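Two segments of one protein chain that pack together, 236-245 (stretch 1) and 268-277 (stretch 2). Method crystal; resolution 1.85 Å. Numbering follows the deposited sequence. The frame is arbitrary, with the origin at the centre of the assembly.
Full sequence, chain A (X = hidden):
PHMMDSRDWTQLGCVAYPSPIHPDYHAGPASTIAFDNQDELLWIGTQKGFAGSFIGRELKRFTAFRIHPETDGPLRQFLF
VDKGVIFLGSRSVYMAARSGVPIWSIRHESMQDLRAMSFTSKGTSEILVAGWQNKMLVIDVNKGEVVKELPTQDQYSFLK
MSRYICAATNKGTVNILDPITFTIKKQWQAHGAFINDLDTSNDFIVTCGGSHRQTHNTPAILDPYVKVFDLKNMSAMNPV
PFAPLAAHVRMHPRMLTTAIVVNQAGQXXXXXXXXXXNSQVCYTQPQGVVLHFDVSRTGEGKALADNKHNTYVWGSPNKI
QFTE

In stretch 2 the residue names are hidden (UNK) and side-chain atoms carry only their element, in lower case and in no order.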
# COMPACT_ATOMS: atom_id res chain seq x y z
N ALA A 236 27.12 -33.03 -40.65
CA ALA A 236 25.83 -32.49 -41.05
C ALA A 236 25.05 -33.53 -41.84
O ALA A 236 25.63 -34.39 -42.50
CB ALA A 236 26.00 -31.20 -41.86
N MET A 237 23.73 -33.45 -41.77
CA MET A 237 22.86 -34.30 -42.56
C MET A 237 22.07 -33.45 -43.54
O MET A 237 22.15 -32.22 -43.50
CB MET A 237 21.92 -35.10 -41.64
CG MET A 237 22.63 -36.20 -40.86
SD MET A 237 21.61 -36.96 -39.57
CE MET A 237 20.16 -37.42 -40.51
N ASN A 238 21.33 -34.10 -44.43
CA ASN A 238 20.46 -33.37 -45.35
C ASN A 238 19.38 -32.65 -44.55
O ASN A 238 18.84 -33.20 -43.60
CB ASN A 238 19.81 -34.31 -46.37
CG ASN A 238 20.81 -34.90 -47.36
OD1 ASN A 238 21.70 -34.21 -47.86
ND2 ASN A 238 20.67 -36.19 -47.64
N PRO A 239 19.08 -31.41 -44.94
CA PRO A 239 18.01 -30.69 -44.24
C PRO A 239 16.65 -31.33 -44.50
O PRO A 239 16.48 -32.04 -45.49
CB PRO A 239 18.09 -29.28 -44.82
CG PRO A 239 18.79 -29.44 -46.12
CD PRO A 239 19.74 -30.57 -45.95
N VAL A 240 15.70 -31.11 -43.59
CA VAL A 240 14.33 -31.54 -43.80
C VAL A 240 13.52 -30.42 -44.45
O VAL A 240 13.30 -29.36 -43.84
CB VAL A 240 13.65 -31.95 -42.48
CG1 VAL A 240 12.18 -32.29 -42.71
CG2 VAL A 240 14.38 -33.12 -41.85
N PRO A 241 13.08 -30.64 -45.70
CA PRO A 241 12.30 -29.64 -46.42
C PRO A 241 11.00 -29.31 -45.69
O PRO A 241 10.30 -30.22 -45.26
CB PRO A 241 12.01 -30.31 -47.77
CG PRO A 241 13.04 -31.40 -47.89
CD PRO A 241 13.28 -31.87 -46.49
N PHE A 242 10.71 -28.03 -45.54
CA PHE A 242 9.51 -27.61 -44.84
C PHE A 242 9.00 -26.30 -45.43
O PHE A 242 9.25 -25.22 -44.89
CB PHE A 242 9.80 -27.48 -43.34
CG PHE A 242 8.57 -27.34 -42.50
CD1 PHE A 242 7.76 -28.44 -42.24
CD2 PHE A 242 8.22 -26.12 -41.96
CE1 PHE A 242 6.63 -28.31 -41.45
CE2 PHE A 242 7.09 -25.99 -41.16
CZ PHE A 242 6.29 -27.08 -40.90
N ALA A 243 8.30 -26.41 -46.56
CA ALA A 243 7.80 -25.26 -47.32
C ALA A 243 6.97 -24.25 -46.51
O ALA A 243 7.03 -23.06 -46.79
CB ALA A 243 6.99 -25.74 -48.52
N PRO A 244 6.18 -24.72 -45.51
CA PRO A 244 5.47 -23.69 -44.72
C PRO A 244 6.37 -22.78 -43.88
O PRO A 244 5.81 -21.92 -43.19
CB PRO A 244 4.56 -24.52 -43.81
CG PRO A 244 4.35 -25.80 -44.57
CD PRO A 244 5.66 -26.07 -45.23
N LEU A 245 7.69 -22.95 -43.95
CA LEU A 245 8.70 -22.20 -43.17
C LEU A 245 8.77 -22.69 -41.73
O LEU A 245 7.81 -22.59 -40.97
CB LEU A 245 8.43 -20.70 -43.17
CG LEU A 245 8.33 -20.13 -44.59
CD1 LEU A 245 8.23 -18.62 -44.53
CD2 LEU A 245 9.52 -20.60 -45.44
N UNK A 268 1.73 -28.41 -38.60
CA UNK A 268 2.72 -29.30 -38.00
C UNK A 268 3.00 -30.51 -38.89
O UNK A 268 2.08 -31.13 -39.41
c UNK A 268 2.25 -29.79 -36.62
c UNK A 268 1.57 -29.03 -34.30
c UNK A 268 3.22 -30.82 -36.05
c UNK A 268 2.09 -28.62 -35.65
N UNK A 269 4.28 -30.81 -39.09
CA UNK A 269 4.69 -32.05 -39.75
C UNK A 269 5.40 -32.95 -38.75
O UNK A 269 6.29 -32.49 -38.03
c UNK A 269 4.95 -31.07 -42.07
c UNK A 269 4.73 -30.30 -44.13
n UNK A 269 3.67 -29.92 -43.44
c UNK A 269 5.61 -31.79 -40.94
n UNK A 269 5.52 -30.99 -43.33
c UNK A 269 3.78 -30.39 -42.15
N UNK A 270 5.02 -34.22 -38.71
CA UNK A 270 5.74 -35.21 -37.93
C UNK A 270 6.53 -36.01 -38.94
O UNK A 270 5.95 -36.75 -39.74
c UNK A 270 5.61 -37.10 -36.29
c UNK A 270 3.94 -35.25 -36.18
c UNK A 270 4.80 -36.10 -37.10
N UNK A 271 7.85 -35.83 -38.94
CA UNK A 271 8.67 -36.29 -40.06
C UNK A 271 9.87 -37.11 -39.63
O UNK A 271 10.65 -36.69 -38.77
o UNK A 271 8.10 -34.27 -41.27
c UNK A 271 9.19 -35.11 -40.89
c UNK A 271 9.92 -35.61 -42.14
N UNK A 272 10.02 -38.29 -40.23
CA UNK A 272 11.21 -39.08 -39.97
C UNK A 272 12.41 -38.42 -40.62
O UNK A 272 12.41 -38.16 -41.82
c UNK A 272 12.31 -41.32 -40.26
o UNK A 272 12.38 -42.06 -39.25
o UNK A 272 13.24 -41.20 -41.08
c UNK A 272 11.06 -40.51 -40.48
N UNK A 273 13.44 -38.17 -39.81
CA UNK A 273 14.64 -37.49 -40.28
C UNK A 273 15.36 -38.27 -41.37
O UNK A 273 15.93 -37.68 -42.29
c UNK A 273 14.62 -35.00 -38.73
c UNK A 273 15.61 -37.26 -39.12
c UNK A 273 15.11 -36.27 -38.06
c UNK A 273 16.21 -35.96 -37.05
N UNK A 274 15.33 -39.60 -41.27
CA UNK A 274 16.10 -40.45 -42.17
C UNK A 274 15.45 -40.58 -43.55
O UNK A 274 16.13 -40.84 -44.54
c UNK A 274 16.29 -41.84 -41.55
c UNK A 274 17.04 -43.15 -39.54
c UNK A 274 18.38 -41.19 -40.32
c UNK A 274 16.99 -41.78 -40.19
N UNK A 275 14.13 -40.40 -43.61
CA UNK A 275 13.43 -40.28 -44.89
C UNK A 275 12.17 -39.45 -44.80
O UNK A 275 11.13 -39.93 -44.34
o UNK A 275 12.38 -40.85 -47.63
c UNK A 275 12.11 -41.53 -46.64
c UNK A 275 13.08 -41.65 -45.48
n UNK A 275 10.95 -42.17 -46.50
N UNK A 276 12.25 -38.19 -45.26
CA UNK A 276 11.21 -37.16 -45.13
C UNK A 276 9.98 -37.43 -45.98
O UNK A 276 8.98 -36.73 -45.81
c UNK A 276 13.37 -36.19 -45.58
c UNK A 276 11.92 -35.89 -45.62
c UNK A 276 13.47 -37.66 -45.88
N UNK A 277 10.04 -38.41 -46.88
CA UNK A 277 8.95 -38.64 -47.81
C UNK A 277 7.67 -38.99 -47.06
O UNK A 277 6.58 -38.54 -47.42
c UNK A 277 9.30 -39.73 -48.82
o UNK A 277 9.41 -41.00 -48.20

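Position 268 carries four carbons. They fork at the first, and one arm is two carbons long. The CA-to-CB bond points away from stretch 1, and no atom comes within contact distance. This is Ile268, in a strand that begins earlier in the chain.

Position 269 has one carbon leading to a five-membered ring of three carbons and two nitrogens. The ring offers one face to the edge of Phe242. Only an imidazole fits, so this is His269. Phe242 CE1 lies 3.3 Å from His269 CG. The ring centroids are 4.6 Å apart and the planes meet at 73°, an edge-to-face pair. Pro244 CG is 4.3 Å from His269 NE2, in an oblique position. That nitrogen is hydrogen-bonded to a residue just outside the stretches.

Position 270 has one carbon carrying two more. It is out of reach of stretch 1. The short symmetric fork identifies Val270.

Position 271 has one carbon bearing one oxygen and one carbon. This is the pattern of threonine, Thr271. Its CA-to-CB bond points toward stretch 1. The methyl makes the closest contact, with Thr271 CG2 4.1 Å from Val240 CG1.

Position 272 has two carbons, the second carrying two oxygens. The carboxylate carbon is bonded directly to CB, so this is Asp272. Its CA-to-CB bond points away from stretch 1, and one carboxylate oxygen binds backbone within stretch 2. Asp272 OD1 accepts from the backbone N of position 275 at 2.8 Å, and weakly from the N of position 274 at 2.6 Å. Asp272 OD2 is hydrogen-bonded elsewhere in the structure.

Position 273 has four carbons forked at the second, which gives Leu273. It sets off sideways and is buried. Leu273 CD2 meets Val240 CG2 at 3.7 Å.

Position 274 has the same four carbons and the same fork, so it is Leu274. Its CA-to-CB bond points away, but the end of the side chain comes nearer. Leu274 CD2 lies 4.2 Å from Met237 CE.

Position 275 has two carbons, the second carrying one oxygen and one nitrogen. This is an amide, Asn275. It does not reach stretch 1. Asn275 ND2 donates to the side-chain oxygen of position 277 at 2.6 Å.

Position 276 has three carbons closing a ring onto the backbone N, which identifies Pro276. Its CA-to-CB bond points toward stretch 1, and Pro276 CB is 4.3 Å from Pro241 CD.

Position 277 has one carbon and one oxygen. This is Ser277, exposed and out of reach of stretch 1. Ser277 N makes a weak hydrogen bond to Asn275 OD1 at 3.5 Å.

The contact buries 392 Å² and has no hydrogen bond across it. It therefore rests on side-chain packing. The CA-to-CB bond of Val240 points toward stretch 2, and its side chain touches both Thr271 and Leu273. Phe242 and His269 supply the aromatic pair. Met237 with Leu274, and Pro241 with Pro276, add looser apolar contacts. Asp272 OD1 and the Asn275 amide bond within stretch 2.

Stretch 2 (268-277) IHVTDLLNPS
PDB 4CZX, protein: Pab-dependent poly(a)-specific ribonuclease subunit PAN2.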